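Local coordinates for protein peroxisomal catalase A (Saccharomyces cerevisiae, PDB 1A4E) that breaks down hydrogen peroxide to water and oxygen with a heme cofactor, probably protecting yeast cells from the peroxide made by peroxisomal oxidases, at residues 228-231 with 232-235; 219-222 with 223-227; 447-450 with 451-455. All blocks are in the same frame, centred on the assembly; numbering follows the deposited sequence.

Contact 1: residues 228-231 with 232-235; sequences LTIE and EATK
Glu232 folds back over the start of its own helix, its side chain reaching Thr229 three residues earlier. One carboxylate oxygen, OE2, does the work. Thr229 OG1 donates to its anti lone pair at 3.0 Å, while the backbone N of Thr229 comes from above the carboxylate plane, 3.2 Å from OE2. Two donors of one residue thus grip a single oxygen. CG of Glu232 is anti to the carbonyl carbon (chi1 -66°), and the extended chain beyond it carries the acid back to the N-cap. Its other oxygen, OE1, lies 3.7 Å from CD2 of Leu228. The second methyl of that leucine, CD1, packs on Ala233 CB at 4.2 Å. Glu231 contributes mainly through its backbone: its carbonyl O accepts the N-H of Lys235, and the aliphatic start of the lysine chain runs past the same oxygen, with CG 3.4 Å from Glu231 O. Beside it, Thr234 OG1 and N approach Ile230 O from opposite faces of the carbonyl plane, with OG1 at 2.8 Å. The negative charges of Glu231 and Glu232, both in the first turn, would probably be favourable beside the positive end of the helix dipole. Thr229 as N-cap, the glutamate-to-backbone half of a capping box, and the Leu228–Ala233 hydrophobic staple together are typical of a helix N-terminus, here that of helix 230-239.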
# COMPACT_ATOMS: atom_id res chain seq x y z
N LEU B 228 -12.33 -33.28 -20.41
CA LEU B 228 -13.13 -33.96 -19.42
C LEU B 228 -14.59 -33.64 -19.70
O LEU B 228 -14.94 -32.66 -20.37
CB LEU B 228 -12.78 -33.48 -18.01
CG LEU B 228 -11.37 -33.64 -17.48
CD1 LEU B 228 -11.29 -32.99 -16.11
CD2 LEU B 228 -10.99 -35.11 -17.41
N THR B 229 -15.46 -34.53 -19.20
CA THR B 229 -16.89 -34.25 -19.21
C THR B 229 -17.16 -33.48 -17.92
O THR B 229 -16.35 -33.55 -16.98
CB THR B 229 -17.73 -35.55 -19.24
OG1 THR B 229 -17.41 -36.34 -18.10
CG2 THR B 229 -17.49 -36.33 -20.52
N ILE B 230 -18.27 -32.74 -17.81
CA ILE B 230 -18.51 -31.94 -16.63
C ILE B 230 -18.68 -32.78 -15.36
O ILE B 230 -18.40 -32.29 -14.27
CB ILE B 230 -19.74 -31.01 -16.92
CG1 ILE B 230 -19.92 -30.02 -15.76
CG2 ILE B 230 -21.00 -31.82 -17.15
CD1 ILE B 230 -18.71 -29.10 -15.46
N GLU B 231 -19.07 -34.06 -15.50
CA GLU B 231 -19.21 -34.96 -14.36
C GLU B 231 -17.84 -35.35 -13.81
O GLU B 231 -17.64 -35.37 -12.59
CB GLU B 231 -19.92 -36.26 -14.72
CG GLU B 231 -21.35 -36.12 -15.24
CD GLU B 231 -21.54 -35.97 -16.75
OE1 GLU B 231 -20.56 -35.89 -17.50
OE2 GLU B 231 -22.69 -35.96 -17.18
N GLU B 232 -16.89 -35.64 -14.71
CA GLU B 232 -15.53 -35.97 -14.32
C GLU B 232 -14.85 -34.77 -13.68
O GLU B 232 -14.16 -34.91 -12.67
CB GLU B 232 -14.67 -36.37 -15.50
CG GLU B 232 -15.03 -37.65 -16.22
CD GLU B 232 -14.17 -37.82 -17.46
OE1 GLU B 232 -13.00 -38.20 -17.32
OE2 GLU B 232 -14.66 -37.56 -18.56
N ALA B 233 -15.08 -33.58 -14.27
CA ALA B 233 -14.51 -32.33 -13.79
C ALA B 233 -14.99 -31.94 -12.40
O ALA B 233 -14.19 -31.51 -11.57
CB ALA B 233 -14.86 -31.21 -14.76
N THR B 234 -16.29 -32.13 -12.14
CA THR B 234 -16.88 -31.84 -10.84
C THR B 234 -16.37 -32.83 -9.79
O THR B 234 -16.12 -32.42 -8.66
CB THR B 234 -18.43 -31.91 -10.98
OG1 THR B 234 -18.76 -30.84 -11.86
CG2 THR B 234 -19.20 -31.74 -9.69
N LYS B 235 -16.18 -34.12 -10.13
CA LYS B 235 -15.64 -35.11 -9.19
C LYS B 235 -14.19 -34.84 -8.82
O LYS B 235 -13.83 -34.95 -7.64
CB LYS B 235 -15.72 -36.51 -9.78
CG LYS B 235 -17.12 -37.06 -9.66
CD LYS B 235 -17.24 -38.35 -10.45
CE LYS B 235 -18.61 -39.00 -10.24
NZ LYS B 235 -18.75 -40.15 -11.11

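Contact 2: residues 219-222 with 223-227; sequences IKTD and QGIKN
Thr221 and Gln223 meet in an ST turn, where strand 212-221 leaves the antiparallel β-barrel of the catalase fold. The hydroxyl oxygen of Thr221 accepts the backbone N-H of Gln223, with 3.1 Å between OG1 and N and an N-H...O angle of 144°. It can do so because OG1 stands opposite its own backbone N (chi1 175°), swung forward over the turn. The same hydroxyl also bonds to Arg193 O, and so does Gln223 NE2, so that one carbonyl gathers both side chains. The glutamine chain bends at chi2 (67°) and crosses the threonine obliquely, which brings NE2 close to OG1 without a bond between them, while OE1 on the far branch of the amide takes the N-H of Ser259. Residues 221-224 also have the backbone angles of a type I β-turn, although its closing bond, Gly224 N to Thr221 O, is weak at 3.4 Å. Gly224 then turns to a positive phi, where a CB would press on the preceding carbonyl oxygen. Asp222 points its carboxylate away from the turn, to Thr261, Ser259 and a salt bridge with Lys298. A valine in place of Thr221 would probably strand the Gln223 N-H without its acceptor and leave Arg193 O with one donor fewer. The threonine methyl takes the other branch, toward the residues after the turn: CG2 sits 3.7 Å from the carbonyl carbon of Gly224 and 3.9 Å from Ile225 CD1.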
# COMPACT_ATOMS: atom_id res chain seq x y z
N ILE B 219 -1.13 -21.53 -30.91
CA ILE B 219 -0.15 -22.33 -30.19
C ILE B 219 -0.83 -23.67 -29.97
O ILE B 219 -1.64 -23.87 -29.07
CB ILE B 219 0.21 -21.60 -28.85
CG1 ILE B 219 0.74 -20.19 -29.12
CG2 ILE B 219 1.29 -22.39 -28.14
CD1 ILE B 219 1.25 -19.44 -27.87
N LYS B 220 -0.51 -24.61 -30.86
CA LYS B 220 -1.15 -25.92 -30.89
C LYS B 220 -0.45 -26.99 -30.07
O LYS B 220 0.74 -27.24 -30.27
CB LYS B 220 -1.24 -26.40 -32.33
CG LYS B 220 -1.96 -25.48 -33.31
CD LYS B 220 -3.41 -25.35 -32.95
CE LYS B 220 -4.27 -25.26 -34.19
NZ LYS B 220 -4.09 -26.43 -35.04
N THR B 221 -1.15 -27.67 -29.16
CA THR B 221 -0.54 -28.71 -28.36
C THR B 221 -0.10 -29.95 -29.12
O THR B 221 -0.85 -30.55 -29.89
CB THR B 221 -1.52 -29.10 -27.22
OG1 THR B 221 -0.89 -30.18 -26.56
CG2 THR B 221 -2.92 -29.48 -27.66
N ASP B 222 1.16 -30.31 -28.90
CA ASP B 222 1.72 -31.52 -29.49
C ASP B 222 1.28 -32.77 -28.76
O ASP B 222 1.49 -33.88 -29.25
CB ASP B 222 3.24 -31.45 -29.49
CG ASP B 222 3.82 -30.28 -30.28
OD1 ASP B 222 3.15 -29.70 -31.13
OD2 ASP B 222 4.96 -29.93 -30.01
N GLN B 223 0.66 -32.61 -27.58
CA GLN B 223 0.12 -33.72 -26.82
C GLN B 223 -1.29 -34.06 -27.28
O GLN B 223 -1.81 -35.14 -26.98
CB GLN B 223 0.07 -33.38 -25.33
CG GLN B 223 1.42 -33.23 -24.62
CD GLN B 223 2.25 -32.04 -25.07
OE1 GLN B 223 3.35 -32.17 -25.60
NE2 GLN B 223 1.73 -30.83 -24.89
N GLY B 224 -1.95 -33.16 -28.02
CA GLY B 224 -3.30 -33.38 -28.51
C GLY B 224 -4.35 -32.86 -27.54
O GLY B 224 -4.13 -32.81 -26.33
N ILE B 225 -5.51 -32.46 -28.10
CA ILE B 225 -6.63 -32.00 -27.30
C ILE B 225 -7.26 -33.19 -26.58
O ILE B 225 -7.60 -34.22 -27.16
CB ILE B 225 -7.66 -31.30 -28.23
CG1 ILE B 225 -7.08 -30.01 -28.78
CG2 ILE B 225 -8.95 -31.01 -27.46
CD1 ILE B 225 -6.80 -28.93 -27.72
N LYS B 226 -7.39 -33.01 -25.27
CA LYS B 226 -7.99 -34.01 -24.41
C LYS B 226 -8.79 -33.22 -23.40
O LYS B 226 -8.32 -32.23 -22.84
CB LYS B 226 -6.89 -34.84 -23.74
CG LYS B 226 -7.42 -36.05 -22.98
CD LYS B 226 -6.29 -36.67 -22.18
CE LYS B 226 -6.88 -37.38 -20.96
NZ LYS B 226 -5.86 -37.55 -19.93
N ASN B 227 -10.05 -33.64 -23.23
CA ASN B 227 -11.02 -32.98 -22.37
C ASN B 227 -11.69 -33.93 -21.39
O ASN B 227 -11.63 -35.16 -21.48
CB ASN B 227 -12.13 -32.33 -23.19
CG ASN B 227 -11.68 -31.32 -24.21
OD1 ASN B 227 -10.92 -30.40 -23.92
ND2 ASN B 227 -12.16 -31.45 -25.44

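Contact 3: residues 447-450 with 451-455; sequences KNLA and YNIGI
Asn452 N donates to Asn448 O at 2.9 Å with an N-H...O angle of 163°, and Gly454 N reaches Ala450 O at the same distance. The bonds from Tyr451 N to Lys447 O and from Ile453 N to Leu449 O complete four consecutive α-helical links. The amide of Asn452 lies beside the Asn448 carbonyl, yet its ND2 is spent outside the helix, on Phe183 O and Asp185 OD1; Asn448 ND2 adds a weak bond to the other oxygen of that aspartate. Turning to the apolar side, Leu449 and Ile453 lie side by side and point the same way, with Leu449 CG 3.9 Å from Ile453 CD1. The leucine gets there with CG anti to its backbone N (chi1 177°), and both residues rest on Phe183. Farther round, Ile455 CG2 sits 3.6 Å above one face of the Tyr451 ring, toward its rim, and both side chains also touch Val486 of helix 477-487. The backbone bonds run unbroken through the turn, and the division of the helix surface implies that Asn452, with weak help from Asn448, ties it to Phe183 and Asp185 while leucine and isoleucine bury it among its neighbours.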
# COMPACT_ATOMS: atom_id res chain seq x y z
N LYS B 447 -24.55 -33.30 -28.03
CA LYS B 447 -25.38 -33.73 -26.91
C LYS B 447 -24.79 -33.16 -25.64
O LYS B 447 -25.51 -32.64 -24.78
CB LYS B 447 -25.42 -35.25 -26.78
CG LYS B 447 -26.09 -35.95 -27.96
CD LYS B 447 -25.87 -37.46 -27.92
CE LYS B 447 -26.64 -38.20 -26.82
NZ LYS B 447 -28.07 -38.08 -27.00
N ASN B 448 -23.45 -33.26 -25.53
CA ASN B 448 -22.72 -32.72 -24.41
C ASN B 448 -22.83 -31.21 -24.35
O ASN B 448 -22.99 -30.71 -23.25
CB ASN B 448 -21.24 -33.09 -24.48
CG ASN B 448 -20.97 -34.54 -24.08
OD1 ASN B 448 -21.84 -35.26 -23.60
ND2 ASN B 448 -19.75 -35.01 -24.26
N LEU B 449 -22.81 -30.48 -25.47
CA LEU B 449 -22.99 -29.02 -25.44
C LEU B 449 -24.33 -28.64 -24.82
O LEU B 449 -24.39 -27.80 -23.92
CB LEU B 449 -22.91 -28.43 -26.85
CG LEU B 449 -23.15 -26.92 -27.02
CD1 LEU B 449 -22.01 -26.14 -26.40
CD2 LEU B 449 -23.23 -26.56 -28.48
N ALA B 450 -25.40 -29.31 -25.28
CA ALA B 450 -26.74 -29.05 -24.81
C ALA B 450 -26.94 -29.40 -23.34
O ALA B 450 -27.65 -28.68 -22.63
CB ALA B 450 -27.73 -29.86 -25.61
N TYR B 451 -26.29 -30.48 -22.90
CA TYR B 451 -26.34 -30.91 -21.51
C TYR B 451 -25.58 -29.94 -20.60
O TYR B 451 -26.09 -29.56 -19.55
CB TYR B 451 -25.75 -32.32 -21.41
CG TYR B 451 -25.66 -32.85 -19.98
CD1 TYR B 451 -26.80 -33.32 -19.32
CD2 TYR B 451 -24.43 -32.83 -19.33
CE1 TYR B 451 -26.70 -33.77 -18.00
CE2 TYR B 451 -24.32 -33.29 -18.02
CZ TYR B 451 -25.45 -33.76 -17.37
OH TYR B 451 -25.32 -34.20 -16.07
N ASN B 452 -24.37 -29.53 -21.03
CA ASN B 452 -23.51 -28.61 -20.28
C ASN B 452 -24.18 -27.26 -20.09
O ASN B 452 -24.07 -26.66 -19.02
CB ASN B 452 -22.17 -28.41 -20.99
CG ASN B 452 -21.30 -29.66 -21.05
OD1 ASN B 452 -21.51 -30.62 -20.31
ND2 ASN B 452 -20.32 -29.72 -21.94
N ILE B 453 -24.91 -26.78 -21.10
CA ILE B 453 -25.63 -25.53 -20.97
C ILE B 453 -26.87 -25.77 -20.10
O ILE B 453 -27.15 -24.99 -19.20
CB ILE B 453 -26.06 -24.99 -22.35
CG1 ILE B 453 -24.86 -24.82 -23.26
CG2 ILE B 453 -26.71 -23.62 -22.18
CD1 ILE B 453 -25.18 -24.54 -24.73
N GLY B 454 -27.57 -26.89 -20.34
CA GLY B 454 -28.81 -27.21 -19.66
C GLY B 454 -28.70 -27.31 -18.15
O GLY B 454 -29.54 -26.74 -17.45
N ILE B 455 -27.67 -28.00 -17.63
CA ILE B 455 -27.49 -28.13 -16.18
C ILE B 455 -27.07 -26.83 -15.50
O ILE B 455 -27.23 -26.69 -14.28
CB ILE B 455 -26.45 -29.23 -15.84
CG1 ILE B 455 -25.05 -28.91 -16.36
CG2 ILE B 455 -27.00 -30.53 -16.39
CD1 ILE B 455 -23.98 -29.92 -15.89

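How the contacts relate
Along the chain the order is contact 2, contact 1, contact 3. Contact 2 closes strand 212-221 of the barrel sheet, and its loop runs directly into contact 1 at the start of helix 230-239; their centres are 19 Å apart and they adjoin in sequence alone. Contact 3 comes more than 200 residues later, on helix 445-457 in the C-terminal helical part, yet its centre is only 13 Å from that of contact 1. There the two helices pack directly: Ile230 CG2 lies 3.7 Å from Tyr451 CE2 and also touches Asn452 and Ile455. Contacts 2 and 3 do not meet. Contact 1 therefore links the barrel exit to the C-terminal helices, away from the heme.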